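Local coordinates for protein probable transcriptional regulator (Pseudomonas aeruginosa, PDB 2ESN) that probably regulates transcription as a LysR-type factor, pairing a DNA-binding helix-turn-helix region with an effector-binding domain of the periplasmic-binding-protein type, at residues Pro96-Ala107 against Ser126-Ala137; Ala190-Tyr198 against Ala267-Ile275. All coordinates share one frame; numbering follows the deposited sequence.

Both contacts lie in the LysR substrate-binding domain and come in series along the chain: interaction 1 (96-107 with 126-137) is complete before interaction 2 (190-198 with 267-275) opens. Their centres are about 40 Å apart and their nearest atoms about 20 Å, so they do not touch, yet both reach the same branched mixed sheet. Interaction 1 pairs the two parallel strands of a beta-alpha-beta unit whose connection is helix 109-126, and builds the part of the sheet that continues into the second subunit. Interaction 2 joins pieces separated by 68 residues near the surface, beside strand 168-183, where no other chain of the assembly touches its segments. The domain, as in relatives, probably binds an effector.

Interaction 1 (Pro96-Ala107 against Ser126-Ala137); sequences PGQSQRTFVFAA and SAPGVRLRLVNA
Phe105 and Leu132 meet on the buried face of a beta-alpha-beta unit, in which strands 102-107 and 131-136 run parallel, linked by helix 109-126. Phe105 CE2 reaches Leu132 CD2 at 3.6 Å, the phenyl and isobutyl groups crossing at a slant. Leu134 continues this apolar row, its CD2 lying 3.7 Å from Ala107 CB, while helix 109-126 packs on both leucines through Leu116, Leu119, Met120 and Ala112. At the start of the row Phe103 CD1 touches Val130 CG1 (3.9 Å). Between the strands six backbone hydrogen bonds alternate in direction, from Arg131 N to Arg101 O through Ala107 N to Val135 O.

The other face, carrying Thr102, Val104, Arg131 and Arg133, is looser and more polar. Arg133 lies beside Val104 but turns its end away to weak bonds with the backbone of Asn210 and Glu211 of the second subunit, whose strand pairs with Leu132 and Arg133 and carries the sheet across the interface. At the start of the strands, Thr102 OG1 lies 3.6 Å from Arg131 CB, the two side chains crossing at about a right angle. Gln100, bent at chi2 (-65°), curls back so that NE2 donates to Gln98 O at 3.0 Å. Its amide stands 71° from the guanidinium plane of Arg131, and Arg131 NH1 makes a short but bent, weak hydrogen bond of 2.7 Å to Gln100 OE1.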
loop_
_atom_site.group_PDB
_atom_site.type_symbol
_atom_site.label_atom_id
_atom_site.label_comp_id
_atom_site.label_asym_id
_atom_site.label_seq_id
_atom_site.Cartn_x
_atom_site.Cartn_y
_atom_site.Cartn_z
ATOM N N PRO C 96 -32.460 4.751 14.859
ATOM C CA PRO C 96 -31.931 6.131 14.728
ATOM C C PRO C 96 -31.804 6.886 16.066
ATOM O O PRO C 96 -30.708 7.443 16.409
ATOM C CB PRO C 96 -32.923 6.803 13.789
ATOM C CG PRO C 96 -33.645 5.715 13.042
ATOM C CD PRO C 96 -33.484 4.427 13.829
ATOM N N GLY C 97 -32.907 6.865 16.830
ATOM C CA GLY C 97 -33.022 7.639 18.015
ATOM C C GLY C 97 -32.039 7.271 19.044
ATOM O O GLY C 97 -31.750 8.069 19.932
ATOM N N GLN C 98 -31.497 6.054 18.951
ATOM C CA GLN C 98 -30.588 5.563 20.006
ATOM C C GLN C 98 -29.162 5.188 19.500
ATOM O O GLN C 98 -28.212 5.190 20.287
ATOM C CB GLN C 98 -31.228 4.343 20.710
ATOM C CG GLN C 98 -32.716 4.529 21.107
ATOM C CD GLN C 98 -32.928 5.576 22.241
ATOM O OE1 GLN C 98 -32.031 5.820 23.067
ATOM N NE2 GLN C 98 -34.156 6.180 22.290
ATOM N N SER C 99 -29.039 4.950 18.195
ATOM C CA SER C 99 -27.765 4.588 17.532
ATOM C C SER C 99 -26.630 5.497 17.851
ATOM O O SER C 99 -26.805 6.718 18.056
ATOM C CB SER C 99 -27.909 4.542 16.003
ATOM O OG SER C 99 -26.677 4.231 15.369
ATOM N N GLN C 100 -25.450 4.882 17.881
ATOM C CA GLN C 100 -24.204 5.574 18.250
ATOM C C GLN C 100 -23.180 5.436 17.128
ATOM O O GLN C 100 -22.000 5.724 17.317
ATOM C CB GLN C 100 -23.583 5.005 19.520
ATOM C CG GLN C 100 -24.462 5.049 20.768
ATOM C CD GLN C 100 -24.759 6.471 21.221
ATOM O OE1 GLN C 100 -23.803 7.213 21.506
ATOM N NE2 GLN C 100 -25.958 6.835 21.305
ATOM N N ARG C 101 -23.641 4.969 15.973
ATOM C CA ARG C 101 -22.714 4.768 14.885
ATOM C C ARG C 101 -22.168 6.037 14.224
ATOM O O ARG C 101 -22.723 7.158 14.388
ATOM C CB ARG C 101 -23.215 3.769 13.872
ATOM C CG ARG C 101 -24.323 4.155 13.060
ATOM C CD ARG C 101 -24.534 3.019 12.106
ATOM N NE ARG C 101 -23.593 3.151 10.998
ATOM C CZ ARG C 101 -23.100 2.146 10.296
ATOM N NH1 ARG C 101 -23.431 0.892 10.614
ATOM N NH2 ARG C 101 -22.246 2.417 9.312
ATOM N N THR C 102 -21.039 5.843 13.553
ATOM C CA THR C 102 -20.322 6.872 12.815
ATOM C C THR C 102 -20.501 6.461 11.371
ATOM O O THR C 102 -20.217 5.325 11.011
ATOM C CB THR C 102 -18.854 6.906 13.233
ATOM O OG1 THR C 102 -18.791 7.171 14.631
ATOM C CG2 THR C 102 -18.016 8.000 12.524
ATOM N N PHE C 103 -21.102 7.357 10.578
ATOM C CA PHE C 103 -21.120 7.293 9.136
ATOM C C PHE C 103 -19.893 7.990 8.544
ATOM O O PHE C 103 -19.536 9.106 8.969
ATOM C CB PHE C 103 -22.426 7.874 8.586
ATOM C CG PHE C 103 -23.624 7.070 8.967
ATOM C CD1 PHE C 103 -24.230 7.239 10.221
ATOM C CD2 PHE C 103 -24.122 6.123 8.097
ATOM C CE1 PHE C 103 -25.304 6.471 10.627
ATOM C CE2 PHE C 103 -25.197 5.359 8.442
ATOM C CZ PHE C 103 -25.837 5.548 9.697
ATOM N N VAL C 104 -19.236 7.313 7.599
ATOM C CA VAL C 104 -17.974 7.818 7.002
ATOM C C VAL C 104 -18.270 8.181 5.558
ATOM O O VAL C 104 -18.783 7.359 4.811
ATOM C CB VAL C 104 -16.787 6.814 7.079
ATOM C CG1 VAL C 104 -15.469 7.406 6.414
ATOM C CG2 VAL C 104 -16.526 6.381 8.529
ATOM N N PHE C 105 -18.059 9.454 5.219
ATOM C CA PHE C 105 -18.323 9.928 3.875
ATOM C C PHE C 105 -17.007 10.426 3.280
ATOM O O PHE C 105 -16.189 10.983 3.989
ATOM C CB PHE C 105 -19.303 11.143 3.863
ATOM C CG PHE C 105 -20.738 10.820 4.183
ATOM C CD1 PHE C 105 -21.694 10.914 3.201
ATOM C CD2 PHE C 105 -21.139 10.535 5.483
ATOM C CE1 PHE C 105 -23.070 10.669 3.482
ATOM C CE2 PHE C 105 -22.530 10.341 5.801
ATOM C CZ PHE C 105 -23.473 10.382 4.771
ATOM N N ALA C 106 -16.850 10.210 1.974
ATOM C CA ALA C 106 -15.754 10.704 1.163
ATOM C C ALA C 106 -16.352 11.925 0.600
ATOM O O ALA C 106 -17.496 11.913 0.151
ATOM C CB ALA C 106 -15.469 9.765 0.014
ATOM N N ALA C 107 -15.607 13.014 0.627
ATOM C CA ALA C 107 -16.301 14.318 0.403
ATOM C C ALA C 107 -15.325 15.340 -0.067
ATOM O O ALA C 107 -14.095 15.068 -0.057
ATOM C CB ALA C 107 -16.943 14.790 1.705
ATOM N N SER C 126 -32.952 14.302 15.819
ATOM C CA SER C 126 -33.576 13.021 15.522
ATOM C C SER C 126 -32.692 11.765 15.786
ATOM O O SER C 126 -33.218 10.652 15.880
ATOM C CB SER C 126 -34.074 12.993 14.073
ATOM O OG SER C 126 -32.991 12.903 13.150
ATOM N N ALA C 127 -31.374 11.944 15.848
ATOM C CA ALA C 127 -30.439 10.841 15.962
ATOM C C ALA C 127 -29.281 11.365 16.721
ATOM O O ALA C 127 -28.181 11.480 16.195
ATOM C CB ALA C 127 -30.041 10.318 14.590
ATOM N N PRO C 128 -29.522 11.739 17.992
ATOM C CA PRO C 128 -28.520 12.504 18.739
ATOM C C PRO C 128 -27.221 11.783 19.091
ATOM O O PRO C 128 -26.284 12.417 19.567
ATOM C CB PRO C 128 -29.271 12.959 19.991
ATOM C CG PRO C 128 -30.544 12.161 20.040
ATOM C CD PRO C 128 -30.768 11.485 18.756
ATOM N N GLY C 129 -27.135 10.476 18.909
ATOM C CA GLY C 129 -25.817 9.817 19.193
ATOM C C GLY C 129 -25.095 9.465 17.892
ATOM O O GLY C 129 -23.986 8.918 17.932
ATOM N N VAL C 130 -25.731 9.755 16.747
ATOM C CA VAL C 130 -25.145 9.438 15.432
ATOM C C VAL C 130 -24.050 10.486 15.136
ATOM O O VAL C 130 -24.243 11.718 15.394
ATOM C CB VAL C 130 -26.200 9.409 14.316
ATOM C CG1 VAL C 130 -25.573 9.684 12.939
ATOM C CG2 VAL C 130 -26.982 8.067 14.276
ATOM N N ARG C 131 -22.882 9.990 14.686
ATOM C CA ARG C 131 -21.740 10.791 14.341
ATOM C C ARG C 131 -21.455 10.676 12.883
ATOM O O ARG C 131 -21.803 9.664 12.262
ATOM C CB ARG C 131 -20.485 10.293 15.058
ATOM C CG ARG C 131 -20.518 10.566 16.476
ATOM C CD ARG C 131 -20.354 9.259 17.240
ATOM N NE ARG C 131 -21.100 9.438 18.469
ATOM C CZ ARG C 131 -21.313 8.546 19.428
ATOM N NH1 ARG C 131 -22.050 8.934 20.484
ATOM N NH2 ARG C 131 -20.800 7.314 19.354
ATOM N N LEU C 132 -20.804 11.701 12.336
ATOM C CA LEU C 132 -20.326 11.662 10.931
ATOM C C LEU C 132 -18.847 11.923 10.854
ATOM O O LEU C 132 -18.291 12.717 11.646
ATOM C CB LEU C 132 -21.096 12.640 10.020
ATOM C CG LEU C 132 -22.286 12.084 9.246
ATOM C CD1 LEU C 132 -23.466 11.743 10.146
ATOM C CD2 LEU C 132 -22.756 13.040 8.145
ATOM N N ARG C 133 -18.198 11.184 9.958
ATOM C CA ARG C 133 -16.751 11.373 9.661
ATOM C C ARG C 133 -16.571 11.625 8.146
ATOM O O ARG C 133 -16.964 10.805 7.281
ATOM C CB ARG C 133 -15.932 10.181 10.114
ATOM C CG ARG C 133 -14.475 10.497 10.368
ATOM C CD ARG C 133 -13.660 9.518 9.618
ATOM N NE ARG C 133 -12.382 9.186 10.232
ATOM C CZ ARG C 133 -11.297 9.948 10.322
ATOM N NH1 ARG C 133 -11.246 11.223 9.882
ATOM N NH2 ARG C 133 -10.226 9.413 10.917
ATOM N N LEU C 134 -16.081 12.807 7.821
ATOM C CA LEU C 134 -15.856 13.132 6.387
ATOM C C LEU C 134 -14.371 13.116 6.117
ATOM O O LEU C 134 -13.641 13.623 6.903
ATOM C CB LEU C 134 -16.411 14.477 5.998
ATOM C CG LEU C 134 -17.830 14.468 5.495
ATOM C CD1 LEU C 134 -18.755 14.034 6.631
ATOM C CD2 LEU C 134 -18.091 15.907 4.992
ATOM N N VAL C 135 -13.958 12.495 5.017
ATOM C CA VAL C 135 -12.544 12.326 4.700
ATOM C C VAL C 135 -12.286 12.876 3.316
ATOM O O VAL C 135 -13.171 12.825 2.434
ATOM C CB VAL C 135 -12.088 10.799 4.793
ATOM C CG1 VAL C 135 -12.285 10.267 6.196
ATOM C CG2 VAL C 135 -12.824 9.893 3.789
ATOM N N ASN C 136 -11.086 13.420 3.111
ATOM C CA ASN C 136 -10.642 13.782 1.750
ATOM C C ASN C 136 -10.184 12.488 1.086
ATOM O O ASN C 136 -9.203 11.916 1.504
ATOM C CB ASN C 136 -9.407 14.723 1.787
ATOM C CG ASN C 136 -9.748 16.163 2.210
ATOM O OD1 ASN C 136 -10.834 16.709 1.901
ATOM N ND2 ASN C 136 -8.800 16.787 2.924
ATOM N N ALA C 137 -10.915 11.980 0.122
ATOM C CA ALA C 137 -10.467 10.792 -0.564
ATOM C C ALA C 137 -9.619 11.152 -1.808
ATOM O O ALA C 137 -9.791 12.247 -2.395
ATOM C CB ALA C 137 -11.674 9.968 -0.987
HETATM O O HOH W 1 -13.533 12.703 -2.030
#

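Interaction 2 (Ala190-Tyr198 against Ala267-Ile275); sequences AGAPTLEGY and ALYPAPFDI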
loop_
_atom_site.group_PDB
_atom_site.type_symbol
_atom_site.label_atom_id
_atom_site.label_comp_id
_atom_site.label_asym_id
_atom_site.label_seq_id
_atom_site.Cartn_x
_atom_site.Cartn_y
_atom_site.Cartn_z
ATOM N N ALA C 190 -18.252 45.925 -16.189
ATOM C CA ALA C 190 -19.238 47.004 -16.031
ATOM C C ALA C 190 -20.611 46.345 -15.858
ATOM O O ALA C 190 -21.520 46.897 -15.193
ATOM C CB ALA C 190 -19.204 47.962 -17.202
ATOM N N GLY C 191 -20.727 45.137 -16.402
ATOM C CA GLY C 191 -21.677 44.163 -15.910
ATOM C C GLY C 191 -21.232 42.739 -16.154
ATOM O O GLY C 191 -20.027 42.413 -16.122
ATOM N N ALA C 192 -22.215 41.883 -16.417
ATOM C CA ALA C 192 -21.955 40.460 -16.628
ATOM C C ALA C 192 -20.859 40.327 -17.709
ATOM O O ALA C 192 -20.898 41.062 -18.694
ATOM C CB ALA C 192 -23.256 39.747 -17.076
ATOM N N PRO C 193 -19.894 39.398 -17.533
ATOM C CA PRO C 193 -18.877 39.345 -18.560
ATOM C C PRO C 193 -19.464 38.690 -19.858
ATOM O O PRO C 193 -20.345 37.830 -19.786
ATOM C CB PRO C 193 -17.781 38.486 -17.945
ATOM C CG PRO C 193 -18.495 37.638 -16.872
ATOM C CD PRO C 193 -19.745 38.371 -16.478
ATOM N N THR C 194 -18.977 39.131 -21.021
ATOM C CA THR C 194 -19.219 38.440 -22.295
ATOM C C THR C 194 -18.263 37.263 -22.368
ATOM O O THR C 194 -17.364 37.150 -21.507
ATOM C CB THR C 194 -18.921 39.378 -23.461
ATOM O OG1 THR C 194 -17.563 39.812 -23.352
ATOM C CG2 THR C 194 -19.887 40.626 -23.413
ATOM N N LEU C 195 -18.401 36.398 -23.378
ATOM C CA LEU C 195 -17.361 35.361 -23.591
ATOM C C LEU C 195 -15.897 35.848 -23.652
ATOM O O LEU C 195 -15.019 35.254 -22.988
ATOM C CB LEU C 195 -17.702 34.465 -24.798
ATOM C CG LEU C 195 -17.001 33.134 -25.027
ATOM C CD1 LEU C 195 -17.006 32.253 -23.783
ATOM C CD2 LEU C 195 -17.729 32.402 -26.201
ATOM N N GLU C 196 -15.611 36.918 -24.418
ATOM C CA GLU C 196 -14.226 37.378 -24.579
ATOM C C GLU C 196 -13.781 38.079 -23.327
ATOM O O GLU C 196 -12.588 38.065 -22.984
ATOM C CB GLU C 196 -14.022 38.367 -25.783
ATOM C CG GLU C 196 -14.121 37.762 -27.208
ATOM C CD GLU C 196 -13.613 38.697 -28.391
ATOM O OE1 GLU C 196 -14.024 38.414 -29.551
ATOM O OE2 GLU C 196 -12.795 39.664 -28.196
ATOM N N GLY C 197 -14.725 38.756 -22.684
ATOM C CA GLY C 197 -14.446 39.514 -21.447
ATOM C C GLY C 197 -13.986 38.501 -20.388
ATOM O O GLY C 197 -12.931 38.681 -19.768
ATOM N N TYR C 198 -14.735 37.399 -20.297
ATOM C CA TYR C 198 -14.386 36.273 -19.470
ATOM C C TYR C 198 -13.047 35.698 -19.868
ATOM O O TYR C 198 -12.261 35.409 -18.995
ATOM C CB TYR C 198 -15.444 35.188 -19.614
ATOM C CG TYR C 198 -15.223 33.876 -18.852
ATOM C CD1 TYR C 198 -15.736 33.715 -17.564
ATOM C CD2 TYR C 198 -14.585 32.764 -19.463
ATOM C CE1 TYR C 198 -15.582 32.486 -16.848
ATOM C CE2 TYR C 198 -14.455 31.505 -18.766
ATOM C CZ TYR C 198 -14.983 31.378 -17.467
ATOM O OH TYR C 198 -14.899 30.202 -16.754
ATOM N N ALA C 267 -19.518 39.745 -6.704
ATOM C CA ALA C 267 -20.615 39.763 -7.660
ATOM C C ALA C 267 -20.792 38.379 -8.356
ATOM O O ALA C 267 -19.813 37.670 -8.655
ATOM C CB ALA C 267 -20.334 40.814 -8.693
ATOM N N LEU C 268 -22.020 37.987 -8.596
ATOM C CA LEU C 268 -22.320 36.717 -9.215
ATOM C C LEU C 268 -22.998 37.056 -10.517
ATOM O O LEU C 268 -23.901 37.901 -10.518
ATOM C CB LEU C 268 -23.324 35.934 -8.363
ATOM C CG LEU C 268 -22.797 35.104 -7.170
ATOM C CD1 LEU C 268 -21.993 35.941 -6.202
ATOM C CD2 LEU C 268 -23.988 34.396 -6.409
ATOM N N TYR C 269 -22.572 36.386 -11.594
ATOM C CA TYR C 269 -23.070 36.622 -12.956
ATOM C C TYR C 269 -23.373 35.306 -13.643
ATOM O O TYR C 269 -22.743 34.288 -13.361
ATOM C CB TYR C 269 -21.984 37.236 -13.808
ATOM C CG TYR C 269 -21.506 38.566 -13.304
ATOM C CD1 TYR C 269 -22.356 39.684 -13.317
ATOM C CD2 TYR C 269 -20.238 38.691 -12.766
ATOM C CE1 TYR C 269 -21.895 40.915 -12.848
ATOM C CE2 TYR C 269 -19.786 39.874 -12.287
ATOM C CZ TYR C 269 -20.595 40.994 -12.333
ATOM O OH TYR C 269 -20.108 42.227 -11.874
ATOM N N PRO C 270 -24.328 35.332 -14.572
ATOM C CA PRO C 270 -24.515 34.144 -15.422
ATOM C C PRO C 270 -23.259 33.899 -16.248
ATOM O O PRO C 270 -22.554 34.838 -16.584
ATOM C CB PRO C 270 -25.724 34.501 -16.276
ATOM C CG PRO C 270 -25.799 36.080 -16.175
ATOM C CD PRO C 270 -25.270 36.445 -14.865
ATOM N N ALA C 271 -22.945 32.637 -16.511
ATOM C CA ALA C 271 -21.839 32.335 -17.376
ATOM C C ALA C 271 -22.175 32.778 -18.801
ATOM O O ALA C 271 -23.297 32.545 -19.251
ATOM C CB ALA C 271 -21.541 30.843 -17.354
ATOM N N PRO C 272 -21.199 33.345 -19.529
ATOM C CA PRO C 272 -21.375 33.648 -20.927
ATOM C C PRO C 272 -21.229 32.439 -21.904
ATOM O O PRO C 272 -20.904 32.640 -23.075
ATOM C CB PRO C 272 -20.248 34.644 -21.167
ATOM C CG PRO C 272 -19.160 34.155 -20.327
ATOM C CD PRO C 272 -19.843 33.735 -19.070
ATOM N N PHE C 273 -21.454 31.216 -21.430
ATOM C CA PHE C 273 -21.459 30.014 -22.265
ATOM C C PHE C 273 -22.354 29.011 -21.545
ATOM O O PHE C 273 -22.775 29.240 -20.391
ATOM C CB PHE C 273 -20.029 29.462 -22.477
ATOM C CG PHE C 273 -19.215 29.370 -21.230
ATOM C CD1 PHE C 273 -19.112 28.166 -20.527
ATOM C CD2 PHE C 273 -18.507 30.466 -20.757
ATOM C CE1 PHE C 273 -18.350 28.075 -19.346
ATOM C CE2 PHE C 273 -17.729 30.381 -19.562
ATOM C CZ PHE C 273 -17.669 29.200 -18.855
ATOM N N ASP C 274 -22.660 27.906 -22.212
ATOM C CA ASP C 274 -23.629 26.941 -21.683
ATOM C C ASP C 274 -22.911 26.021 -20.720
ATOM O O ASP C 274 -21.908 25.428 -21.097
ATOM C CB ASP C 274 -24.250 26.070 -22.820
ATOM C CG ASP C 274 -25.028 26.898 -23.857
ATOM O OD1 ASP C 274 -25.590 27.967 -23.480
ATOM O OD2 ASP C 274 -25.076 26.461 -25.054
ATOM N N ILE C 275 -23.448 25.871 -19.510
ATOM C CA ILE C 275 -22.963 24.843 -18.568
ATOM C C ILE C 275 -24.149 24.053 -18.092
ATOM O O ILE C 275 -25.092 24.633 -17.601
ATOM C CB ILE C 275 -22.279 25.472 -17.304
ATOM C CG1 ILE C 275 -21.249 26.549 -17.694
ATOM C CG2 ILE C 275 -21.600 24.379 -16.481
ATOM C CD1 ILE C 275 -20.836 27.555 -16.478
HETATM O O HOH W 2 -21.459 44.614 -12.615
HETATM O O HOH W 3 -22.326 36.829 -18.589
#
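The ring of Tyr198 takes the edge of Phe273 on one face, an edge-to-face (T-shaped) aromatic pair with centroids 5.1 Å apart and planes at 65°. Phe273 CE2 sits above the rim of the tyrosine ring rather than its middle, 3.6 Å from Tyr198 CZ. The ring of Tyr269 has Gly191 O over one face, near its rim, while Ala192 CA and Pro193 CD approach obliquely; Ala192 CA comes to 3.4 Å from Tyr269 CD1.

These rings join the loop and first turn of helix 195-199 to the chain leaving strand 266-269, which pairs antiparallel with strand 168-183 in the LysR substrate-binding domain. Thr194 is the N-cap of the helix, its OG1 accepting from Gly197 N at 3.1 Å. Pro272 fits against this helix start: its CB lies 3.4 Å from Leu195 N, and its CG meets Thr194 O and Tyr198 CB. Phe273 has its CG between the backbone N and carbonyl carbon (chi1 47°), which turns the ring toward the helix, where Leu195 CD1 touches Phe273 CD2 at 3.8 Å, the two side chains crossing at about a right angle. Helix 215-221 also packs here, Ile216 and Leu220 on Phe273 and Ile216 on Tyr198. The hydroxyl of Tyr198 is hydrogen-bonded to Thr251 OG1, with a weak second bond from Arg227, which ties the aromatic pair to strand 249-253.

Direct contact between the two segments is van der Waals packing and the aromatic pair, and water supplies polar links. One water lies 2.8 Å from Tyr269 OH and donates weakly to Ala190 O; another donates to both Pro193 O and Pro270 O, lying 2.8 Å from Pro270 O.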